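Possible thiamine biosynthesis enzyme (Candida albicans, PDB 2X7Q) is of unknown function but has the periplasmic binding protein fold of the SsuA/TauA family and may take part in thiamine biosynthesis. Local coordinates at residues L99-S104 with I196-S201; T93-P98 with K260-N265; S124-G129 with F149-N154; I69-T74 with S201-A206. The protein carries 1 engineered substitution. One frame throughout, in Å; residues are numbered along the deposited sequence. Where two conformers were deposited one is given.

Contact 1: L99-S104 with I196-S201; sequences LLWAVS and IYTPWS
T198 and L99 meet at one end of an antiparallel strand pair, where two of the chain's crossings between the two sheets of the periplasmic binding protein fold leave one sheet. Strand 190-197 is an outermost strand of that sheet and strand 100-106 lies beside it. W101 and I196 form a hydrogen-bonded pair. W101 N gives to I196 O at 2.9 Å. I196 N returns a bond to W101 O. L100 and Y197 form the next, non-hydrogen-bonded pair, and their side chains share one face of the sheet.

The L100 side chain can be followed outward across Y197. CB already touches the ring, 3.8 Å from Y197 CE1. CG is anti to the backbone N (chi1 179°) and also lies nearest CE1. CD1 sits over the centre of the ring, 3.5 Å from the centroid of Y197 and only 10° off the ring normal. This is a CH-pi contact. CD2 reaches the phenol end and lies 3.9 Å from Y197 OH. The backbone N of L100 binds a glycerol molecule, probably from the crystallisation liquor.

I196 and W101 occupy the opposite face of the sheet, where I196 CG2 packs on W101 CB. M175 and M133 cover this side.

Beyond the strand pair, T198 holds L99 by backbone and side chain. T198 N gives to L99 O at 2.9 Å. The hydroxyl takes a hydrogen from L99 N and passes its own to W200 O. T198 CG2 lies in the plane of the indole at its edge, 3.6 Å from W101 NE1.

Contact 2: T93-P98 with K260-N265; sequences TYVKSP and KTVEFN. With GOL (glycerol), chain B.
N265 and T93 open the polar part of this contact. It lays the loop between helices 252-259 and 275-289 against the end of strand 88-95, where the chain leaves one sheet of the periplasmic binding protein fold for the other. N265 CG is anti to its backbone N (chi1 -175°). Its ND2 gives a hydrogen to T93 O at 3.0 Å, and that oxygen lies in the amide plane. The other amide atom, OD1, accepts from R267 N. N265 N also binds Y94 O. E263 O takes K96 N at 2.9 Å and, weakly, S97 N. S97 OG is the acceptor for E263 N, also at 2.9 Å.

The aromatic contact is an offset edge-to-face pair. The edge of F264 meets one face of Y94, with ring centroids 5.4 Å apart and planes at 68°. The side chains run side by side. Y94 OH is bonded to F26 O, and F264 has a second edge-to-face partner in Y233.

Among the apolar contacts, V95 CG2 reaches F264 CD2 at 3.6 Å. V262 CG2 lies over one face of the F264 ring, near its rim.

At the exposed side the K96 chain crosses E263. K96 CD packs 3.6 Å from E263 OE1. Glycerol bridges the segments, giving hydrogens to P98 O and T261 OG1; T261 OG1 is also bonded to W258 O.

K96 NZ and E263 OE2 are 4.4 Å apart, beyond a salt bridge, and their attraction is probably modest. Backbone bonds, a serine hydroxyl and an asparagine amide thus hold the loop on the strand end, with the rings filling the buried side.

Contact 3: S124-G129 with F149-N154; sequences SRIGSG and FQVLSN
R125 O is gripped twice by S128, in the loop that faces V151 and S153 of segment 149-154. S128 OG gives it a hydrogen at 2.7 Å. S128 N gives it another at 3.3 Å, which closes a type II beta turn from R125 to S128. G127 takes the third position of that turn. At its positive phi of 95°, a CB would collide with I126 O.

Across the contact there is one hydrogen bond, and it is weak. S153 N gives to S124 O at 2.8 Å, with a bent angle of 130°. S124 CB lies 3.4 Å from S153 O.

The apolar contacts are modest. V151 CG1 is anti to its backbone N (chi1 180°) and touches S124 O at 3.6 Å. V151 CG2 meets I126 CG1 at 3.9 Å, and the two side chains cross at about a right angle. I126 CD1 is more distant from F149 CB.

The contact joins the ends of two neighbouring parallel strands, 120-123 and 148-151, the second being outermost in its sheet. With helix 129-141 between them they form a beta-alpha-beta crossover of the periplasmic binding protein fold. Both segments then run into helices. S128 is the N-cap of helix 129-141, and N154 is the N-cap of helix 155-162, where its OD1 takes N157 N. The F149 ring meets Y131 of the first helix.

Contact 4: I69-T74 with S201-A206; sequences IAIGLT and SSWVVA
L73 and W203 meet through a methyl and a ring. L73 CD2 lies 3.5 Å above the plane of the indole, offset toward the rim, in a CH-pi contact with the six-membered ring. I71 O comes to the edge of the same ring, 3.3 Å from W203 CZ3. G72 has no side chain, and its carbonyl carbon lies 3.5 Å from W203 CE3. On the face that carries I71 and V205, the two side chains lie side by side, and I71 CD1 touches V205 CG2 at 3.6 Å.

T74 OG1 is anti to its carbonyl carbon (chi1 -59°), which places it near S201 O. It gives that oxygen a short hydrogen bond of 2.6 Å, from above the carbonyl plane. T74 N binds S202 O.

The two segments pair as antiparallel strands in the middle of a five-stranded mixed sheet, part of the periplasmic binding protein fold. A70 and A206 bond each other both ways. V204 N gives to G72 O. The return bond, from G72 N to V204 O, is weak at 3.5 Å.

Further out, strand 88-95 borders W203 through Y94 and V95. F26 meets the W203 ring. Helix 74-82 covers A70, V204 and A206 with F77, and S55 OG binds L73 N.

How the contacts relate
Contacts 1, 2 and 4 touch one another where the chain passes from one sheet to the other. Contacts 1 and 4 share S201, and L99 CB packs 3.6 Å from S202 CB. K96 O of contact 2 is a probable partner of S201 OG at 2.9 Å. Y94 N and W203 O, 2.8 Å apart, probably tie contact 2 to contact 4 within one sheet. Contact 3 belongs to the other sheet, with contact 1; W101 CH2 lies 3.5 Å from G129 C. The centres of contacts 2 and 3 are about 25 Å apart. One glycerol links contacts 1 and 2, binding L100 N, P98 O and T261 OG1. It may mark a pocket.

Contact 1: L99-S104 with I196-S201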
# COMPACT_ATOMS: atom_id res chain seq x y z
N LEU A 99 -0.60 -0.49 -8.51
CA LEU A 99 0.13 0.71 -8.11
C LEU A 99 1.21 1.07 -9.13
O LEU A 99 1.95 0.20 -9.59
CB LEU A 99 0.77 0.52 -6.73
CG LEU A 99 1.17 1.79 -5.97
CD1 LEU A 99 -0.06 2.51 -5.46
CD2 LEU A 99 2.12 1.47 -4.82
N LEU A 100 1.30 2.35 -9.49
CA LEU A 100 2.30 2.81 -10.45
C LEU A 100 3.53 3.38 -9.75
O LEU A 100 3.48 4.48 -9.20
CB LEU A 100 1.70 3.84 -11.40
CG LEU A 100 2.65 4.43 -12.45
CD1 LEU A 100 3.26 3.32 -13.30
CD2 LEU A 100 1.92 5.43 -13.34
N TRP A 101 4.62 2.62 -9.77
CA TRP A 101 5.87 3.05 -9.15
C TRP A 101 6.74 3.83 -10.14
O TRP A 101 6.91 3.42 -11.28
CB TRP A 101 6.64 1.85 -8.61
CG TRP A 101 6.05 1.27 -7.36
CD1 TRP A 101 5.09 0.30 -7.28
CD2 TRP A 101 6.37 1.63 -6.01
NE1 TRP A 101 4.80 0.03 -5.96
CE2 TRP A 101 5.58 0.84 -5.16
CE3 TRP A 101 7.26 2.55 -5.44
CZ2 TRP A 101 5.64 0.93 -3.78
CZ3 TRP A 101 7.33 2.64 -4.06
CH2 TRP A 101 6.52 1.84 -3.25
N ALA A 102 7.29 4.95 -9.68
CA ALA A 102 8.15 5.77 -10.51
C ALA A 102 9.59 5.74 -10.01
O ALA A 102 9.85 5.92 -8.81
CB ALA A 102 7.63 7.20 -10.55
N VAL A 103 10.53 5.52 -10.93
CA VAL A 103 11.94 5.48 -10.58
C VAL A 103 12.56 6.86 -10.79
O VAL A 103 12.51 7.41 -11.89
CB VAL A 103 12.70 4.45 -11.44
CG1 VAL A 103 14.15 4.36 -11.01
CG2 VAL A 103 12.03 3.09 -11.34
N SER A 104 13.13 7.42 -9.73
CA SER A 104 13.65 8.78 -9.78
C SER A 104 15.15 8.84 -9.51
O SER A 104 15.72 7.95 -8.88
CB SER A 104 12.92 9.67 -8.78
OG SER A 104 11.52 9.64 -8.99
N ILE A 196 6.90 1.53 -13.40
CA ILE A 196 6.58 0.11 -13.31
C ILE A 196 5.33 -0.14 -12.47
O ILE A 196 5.24 0.29 -11.32
CB ILE A 196 7.75 -0.72 -12.75
CG1 ILE A 196 7.36 -2.19 -12.63
CG2 ILE A 196 8.20 -0.17 -11.41
CD1 ILE A 196 8.46 -3.07 -12.09
N TYR A 197 4.36 -0.84 -13.05
CA TYR A 197 3.13 -1.18 -12.36
C TYR A 197 3.31 -2.42 -11.50
O TYR A 197 4.16 -3.27 -11.79
CB TYR A 197 1.99 -1.41 -13.36
CG TYR A 197 1.52 -0.17 -14.08
CD1 TYR A 197 0.57 0.67 -13.52
CD2 TYR A 197 2.02 0.15 -15.34
CE1 TYR A 197 0.14 1.81 -14.19
CE2 TYR A 197 1.59 1.28 -16.01
CZ TYR A 197 0.65 2.10 -15.43
OH TYR A 197 0.23 3.23 -16.10
N THR A 198 2.50 -2.54 -10.46
CA THR A 198 2.45 -3.76 -9.67
C THR A 198 1.56 -4.77 -10.39
O THR A 198 0.45 -4.44 -10.81
CB THR A 198 1.89 -3.51 -8.26
OG1 THR A 198 0.55 -3.03 -8.35
CG2 THR A 198 2.74 -2.49 -7.52
N PRO A 199 2.06 -6.01 -10.56
CA PRO A 199 1.27 -7.05 -11.24
C PRO A 199 -0.00 -7.37 -10.47
O PRO A 199 -0.90 -8.02 -11.02
CB PRO A 199 2.21 -8.26 -11.22
CG PRO A 199 3.58 -7.69 -11.03
CD PRO A 199 3.40 -6.48 -10.18
N TRP A 200 -0.09 -6.91 -9.23
CA TRP A 200 -1.20 -7.26 -8.35
C TRP A 200 -2.01 -6.03 -7.94
O TRP A 200 -1.57 -4.89 -8.14
CB TRP A 200 -0.67 -7.95 -7.10
CG TRP A 200 0.44 -7.18 -6.44
CD1 TRP A 200 0.32 -6.12 -5.60
CD2 TRP A 200 1.85 -7.42 -6.58
NE1 TRP A 200 1.56 -5.68 -5.20
CE2 TRP A 200 2.51 -6.46 -5.79
CE3 TRP A 200 2.61 -8.35 -7.29
CZ2 TRP A 200 3.91 -6.41 -5.70
CZ3 TRP A 200 3.99 -8.30 -7.20
CH2 TRP A 200 4.62 -7.33 -6.40
N SER A 201 -3.19 -6.26 -7.37
CA SER A 201 -3.97 -5.19 -6.78
C SER A 201 -3.15 -4.55 -5.67
O SER A 201 -2.47 -5.25 -4.92
CB SER A 201 -5.30 -5.73 -6.23
OG SER A 201 -6.11 -6.24 -7.27

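Contact 2: T93-P98 with K260-N265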
# COMPACT_ATOMS: atom_id res chain seq x y z
N THR A 93 -9.79 -6.79 -0.44
CA THR A 93 -9.06 -5.84 -1.28
C THR A 93 -9.66 -4.44 -1.17
O THR A 93 -10.87 -4.26 -1.29
CB THR A 93 -9.08 -6.28 -2.76
OG1 THR A 93 -8.52 -7.59 -2.88
CG2 THR A 93 -8.27 -5.31 -3.61
N TYR A 94 -8.80 -3.45 -0.95
CA TYR A 94 -9.23 -2.06 -0.84
C TYR A 94 -9.12 -1.35 -2.19
O TYR A 94 -10.02 -0.61 -2.59
CB TYR A 94 -8.39 -1.34 0.21
CG TYR A 94 -8.73 0.13 0.38
CD1 TYR A 94 -9.96 0.52 0.91
CD2 TYR A 94 -7.83 1.12 0.01
CE1 TYR A 94 -10.28 1.85 1.07
CE2 TYR A 94 -8.14 2.46 0.16
CZ TYR A 94 -9.37 2.82 0.69
OH TYR A 94 -9.68 4.14 0.85
N VAL A 95 -8.01 -1.57 -2.88
CA VAL A 95 -7.81 -1.01 -4.21
C VAL A 95 -7.55 -2.11 -5.23
O VAL A 95 -6.63 -2.92 -5.06
CB VAL A 95 -6.65 -0.01 -4.24
CG1 VAL A 95 -6.37 0.43 -5.66
CG2 VAL A 95 -6.97 1.19 -3.35
N LYS A 96 -8.36 -2.14 -6.28
CA LYS A 96 -8.27 -3.19 -7.29
C LYS A 96 -7.18 -2.90 -8.32
O LYS A 96 -6.46 -3.81 -8.75
CB LYS A 96 -9.62 -3.36 -7.98
CG LYS A 96 -9.67 -4.50 -8.98
CD LYS A 96 -11.08 -4.70 -9.51
CE LYS A 96 -12.05 -4.96 -8.37
NZ LYS A 96 -13.44 -5.14 -8.86
N SER A 97 -7.07 -1.64 -8.72
CA SER A 97 -6.09 -1.24 -9.73
C SER A 97 -4.66 -1.36 -9.19
O SER A 97 -4.42 -1.25 -7.99
CB SER A 97 -6.36 0.19 -10.20
OG SER A 97 -6.48 1.07 -9.10
N PRO A 98 -3.69 -1.60 -10.09
CA PRO A 98 -2.28 -1.77 -9.71
C PRO A 98 -1.62 -0.44 -9.36
O PRO A 98 -2.05 0.60 -9.86
CB PRO A 98 -1.65 -2.33 -10.98
CG PRO A 98 -2.48 -1.80 -12.08
CD PRO A 98 -3.89 -1.77 -11.54
N LYS A 260 -8.38 9.04 -12.60
CA LYS A 260 -8.68 8.35 -13.85
C LYS A 260 -7.84 7.09 -14.02
O LYS A 260 -7.87 6.46 -15.08
CB LYS A 260 -8.48 9.29 -15.04
CG LYS A 260 -9.46 10.46 -15.10
CD LYS A 260 -9.49 11.10 -16.48
CE LYS A 260 -8.21 11.85 -16.80
NZ LYS A 260 -8.07 13.11 -16.02
N THR A 261 -7.10 6.72 -12.98
CA THR A 261 -6.28 5.51 -13.01
C THR A 261 -6.64 4.55 -11.89
O THR A 261 -6.38 3.35 -11.98
CB THR A 261 -4.77 5.86 -12.90
OG1 THR A 261 -4.50 6.39 -11.60
CG2 THR A 261 -4.37 6.86 -13.96
N VAL A 262 -7.25 5.08 -10.83
CA VAL A 262 -7.57 4.28 -9.66
C VAL A 262 -8.96 3.66 -9.72
O VAL A 262 -9.91 4.27 -10.20
CB VAL A 262 -7.45 5.12 -8.36
CG1 VAL A 262 -8.40 6.30 -8.40
CG2 VAL A 262 -7.72 4.25 -7.14
N GLU A 263 -9.06 2.42 -9.23
CA GLU A 263 -10.34 1.75 -9.09
C GLU A 263 -10.44 1.07 -7.73
O GLU A 263 -9.90 -0.02 -7.54
CB GLU A 263 -10.56 0.72 -10.20
CG GLU A 263 -11.90 -0.01 -10.09
CD GLU A 263 -12.02 -1.18 -11.04
OE1 GLU A 263 -10.97 -1.72 -11.46
OE2 GLU A 263 -13.16 -1.57 -11.37
N PHE A 264 -11.13 1.71 -6.79
CA PHE A 264 -11.36 1.11 -5.49
C PHE A 264 -12.30 -0.08 -5.62
O PHE A 264 -13.11 -0.14 -6.54
CB PHE A 264 -11.93 2.15 -4.52
CG PHE A 264 -10.99 3.27 -4.21
CD1 PHE A 264 -11.07 4.48 -4.89
CD2 PHE A 264 -10.01 3.13 -3.23
CE1 PHE A 264 -10.20 5.52 -4.60
CE2 PHE A 264 -9.14 4.16 -2.94
CZ PHE A 264 -9.23 5.36 -3.62
N ASN A 265 -12.18 -1.03 -4.70
CA ASN A 265 -13.02 -2.22 -4.73
C ASN A 265 -14.44 -1.92 -4.28
O ASN A 265 -14.75 -1.97 -3.09
CB ASN A 265 -12.42 -3.33 -3.85
CG ASN A 265 -13.19 -4.63 -3.94
OD1 ASN A 265 -14.05 -4.80 -4.80
ND2 ASN A 265 -12.90 -5.55 -3.03
C1 GOL B . -1.48 5.12 -8.89
O1 GOL B . -0.10 4.79 -8.91
C2 GOL B . -2.24 4.08 -9.71
O2 GOL B . -3.63 4.41 -9.69
C3 GOL B . -1.72 4.08 -11.15
O3 GOL B . -2.43 3.09 -11.90
O HOH W 1 -15.06 -2.30 -8.36

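Contact 3: S124-G129 with F149-N154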
# COMPACT_ATOMS: atom_id res chain seq x y z
N SER A 124 13.14 3.87 1.74
CA SER A 124 12.67 4.39 3.02
C SER A 124 13.10 3.45 4.13
O SER A 124 13.72 3.87 5.10
CB SER A 124 11.15 4.54 3.00
OG SER A 124 10.51 3.30 2.74
N ARG A 125 12.77 2.17 3.97
CA ARG A 125 13.14 1.15 4.95
C ARG A 125 13.29 -0.20 4.25
O ARG A 125 12.74 -0.41 3.17
CB ARG A 125 12.07 1.07 6.04
CG ARG A 125 10.76 0.50 5.55
CD ARG A 125 9.61 0.79 6.51
NE ARG A 125 8.35 0.34 5.95
CZ ARG A 125 7.63 1.03 5.07
NH1 ARG A 125 8.05 2.22 4.66
NH2 ARG A 125 6.49 0.54 4.60
N ILE A 126 14.02 -1.11 4.89
CA ILE A 126 14.19 -2.45 4.35
C ILE A 126 12.87 -3.21 4.43
O ILE A 126 12.25 -3.27 5.50
CB ILE A 126 15.27 -3.24 5.09
CG1 ILE A 126 16.62 -2.52 4.99
CG2 ILE A 126 15.39 -4.65 4.54
CD1 ILE A 126 17.16 -2.41 3.58
N GLY A 127 12.43 -3.78 3.31
CA GLY A 127 11.20 -4.54 3.27
C GLY A 127 10.01 -3.73 2.82
O GLY A 127 8.91 -4.27 2.66
N SER A 128 10.21 -2.43 2.61
CA SER A 128 9.15 -1.55 2.15
C SER A 128 8.85 -1.78 0.67
O SER A 128 9.49 -2.60 0.02
CB SER A 128 9.52 -0.09 2.38
OG SER A 128 10.63 0.28 1.59
N GLY A 129 7.87 -1.05 0.15
CA GLY A 129 7.53 -1.13 -1.26
C GLY A 129 8.68 -0.67 -2.13
O GLY A 129 8.98 -1.28 -3.16
N PHE A 149 21.92 -0.82 -0.76
CA PHE A 149 20.72 -0.12 -0.31
C PHE A 149 21.02 0.96 0.72
O PHE A 149 21.78 0.74 1.66
CB PHE A 149 19.69 -1.10 0.24
CG PHE A 149 19.20 -2.10 -0.77
CD1 PHE A 149 19.69 -3.40 -0.78
CD2 PHE A 149 18.25 -1.74 -1.72
CE1 PHE A 149 19.25 -4.32 -1.71
CE2 PHE A 149 17.80 -2.66 -2.65
CZ PHE A 149 18.30 -3.95 -2.65
N GLN A 150 20.42 2.13 0.54
CA GLN A 150 20.60 3.24 1.47
C GLN A 150 19.31 3.54 2.22
O GLN A 150 18.37 4.11 1.66
CB GLN A 150 21.08 4.49 0.74
CG GLN A 150 22.51 4.40 0.20
CD GLN A 150 22.62 3.49 -1.01
OE1 GLN A 150 23.60 2.75 -1.15
NE2 GLN A 150 21.63 3.54 -1.89
N VAL A 151 19.26 3.14 3.49
CA VAL A 151 18.08 3.38 4.32
C VAL A 151 17.99 4.86 4.67
O VAL A 151 18.80 5.38 5.44
CB VAL A 151 18.13 2.55 5.61
CG1 VAL A 151 16.90 2.82 6.46
CG2 VAL A 151 18.24 1.07 5.29
N LEU A 152 17.01 5.54 4.09
CA LEU A 152 16.90 6.99 4.22
C LEU A 152 15.66 7.44 4.98
O LEU A 152 15.47 8.63 5.23
CB LEU A 152 16.97 7.65 2.83
CG LEU A 152 18.29 7.43 2.10
CD1 LEU A 152 18.13 7.64 0.60
CD2 LEU A 152 19.39 8.32 2.66
N SER A 153 14.80 6.49 5.33
CA SER A 153 13.65 6.74 6.21
C SER A 153 12.48 7.44 5.52
O SER A 153 11.38 6.88 5.44
CB SER A 153 14.08 7.52 7.45
OG SER A 153 12.99 7.71 8.33
N ASN A 154 12.70 8.66 5.03
CA ASN A 154 11.61 9.46 4.48
C ASN A 154 11.78 9.87 3.02
O ASN A 154 12.84 9.69 2.42
CB ASN A 154 11.34 10.68 5.36
CG ASN A 154 12.53 11.61 5.46
OD1 ASN A 154 12.98 12.18 4.47
ND2 ASN A 154 13.05 11.76 6.67

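Contact 4: I69-T74 with S201-A206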
# COMPACT_ATOMS: atom_id res chain seq x y z
N ILE A 69 -7.12 -2.65 12.75
CA ILE A 69 -7.13 -2.79 11.30
C ILE A 69 -6.08 -1.90 10.65
O ILE A 69 -5.79 -0.80 11.14
CB ILE A 69 -8.52 -2.46 10.71
CG1 ILE A 69 -9.59 -3.37 11.32
CG2 ILE A 69 -8.51 -2.58 9.20
CD1 ILE A 69 -10.97 -3.16 10.75
N ALA A 70 -5.51 -2.37 9.54
CA ALA A 70 -4.53 -1.59 8.79
C ALA A 70 -4.82 -1.63 7.29
O ALA A 70 -5.08 -2.70 6.73
CB ALA A 70 -3.12 -2.09 9.07
N ILE A 71 -4.80 -0.46 6.65
CA ILE A 71 -4.99 -0.37 5.21
C ILE A 71 -3.66 -0.05 4.54
O ILE A 71 -3.23 1.11 4.52
CB ILE A 71 -6.00 0.74 4.84
CG1 ILE A 71 -7.23 0.68 5.75
CG2 ILE A 71 -6.40 0.64 3.38
CD1 ILE A 71 -8.35 -0.19 5.22
N GLY A 72 -3.00 -1.06 3.98
CA GLY A 72 -1.68 -0.88 3.40
C GLY A 72 -1.46 -1.61 2.09
O GLY A 72 -2.39 -2.21 1.54
N LEU A 73 -0.23 -1.56 1.59
CA LEU A 73 0.11 -2.20 0.32
C LEU A 73 0.01 -3.72 0.41
O LEU A 73 0.35 -4.32 1.43
CB LEU A 73 1.50 -1.77 -0.14
CG LEU A 73 1.70 -0.27 -0.37
CD1 LEU A 73 3.14 0.04 -0.75
CD2 LEU A 73 0.74 0.25 -1.42
N THR A 74 -0.44 -4.34 -0.68
CA THR A 74 -0.66 -5.78 -0.73
C THR A 74 0.61 -6.58 -0.46
O THR A 74 0.63 -7.44 0.42
CB THR A 74 -1.24 -6.21 -2.09
OG1 THR A 74 -2.49 -5.54 -2.30
CG2 THR A 74 -1.47 -7.71 -2.12
N SER A 201 -3.19 -6.26 -7.37
CA SER A 201 -3.97 -5.19 -6.78
C SER A 201 -3.15 -4.55 -5.67
O SER A 201 -2.47 -5.25 -4.92
CB SER A 201 -5.30 -5.73 -6.23
OG SER A 201 -6.11 -6.24 -7.27
N SER A 202 -3.21 -3.23 -5.56
CA SER A 202 -2.26 -2.48 -4.73
C SER A 202 -2.57 -2.42 -3.24
O SER A 202 -1.65 -2.40 -2.42
CB SER A 202 -2.07 -1.07 -5.29
OG SER A 202 -3.30 -0.40 -5.43
N TRP A 203 -3.84 -2.38 -2.87
CA TRP A 203 -4.21 -2.18 -1.47
C TRP A 203 -5.16 -3.25 -0.92
O TRP A 203 -6.04 -3.74 -1.63
CB TRP A 203 -4.82 -0.79 -1.29
CG TRP A 203 -3.85 0.32 -1.54
CD1 TRP A 203 -3.44 0.78 -2.76
CD2 TRP A 203 -3.17 1.11 -0.56
NE1 TRP A 203 -2.54 1.81 -2.59
CE2 TRP A 203 -2.36 2.03 -1.25
CE3 TRP A 203 -3.17 1.12 0.84
CZ2 TRP A 203 -1.55 2.96 -0.59
CZ3 TRP A 203 -2.37 2.05 1.49
CH2 TRP A 203 -1.57 2.95 0.78
N VAL A 204 -4.96 -3.61 0.34
CA VAL A 204 -5.79 -4.61 1.01
C VAL A 204 -6.11 -4.17 2.43
O VAL A 204 -5.44 -3.30 2.99
CB VAL A 204 -5.10 -5.98 1.05
CG1 VAL A 204 -4.88 -6.53 -0.35
CG2 VAL A 204 -3.79 -5.89 1.81
N VAL A 205 -7.13 -4.79 3.02
CA VAL A 205 -7.49 -4.53 4.41
C VAL A 205 -7.00 -5.68 5.28
O VAL A 205 -7.39 -6.83 5.07
CB VAL A 205 -9.01 -4.37 4.58
CG1 VAL A 205 -9.36 -4.15 6.05
CG2 VAL A 205 -9.52 -3.21 3.73
N ALA A 206 -6.14 -5.38 6.24
CA ALA A 206 -5.56 -6.42 7.09
C ALA A 206 -5.91 -6.23 8.56
O ALA A 206 -6.24 -5.13 9.00
CB ALA A 206 -4.05 -6.49 6.90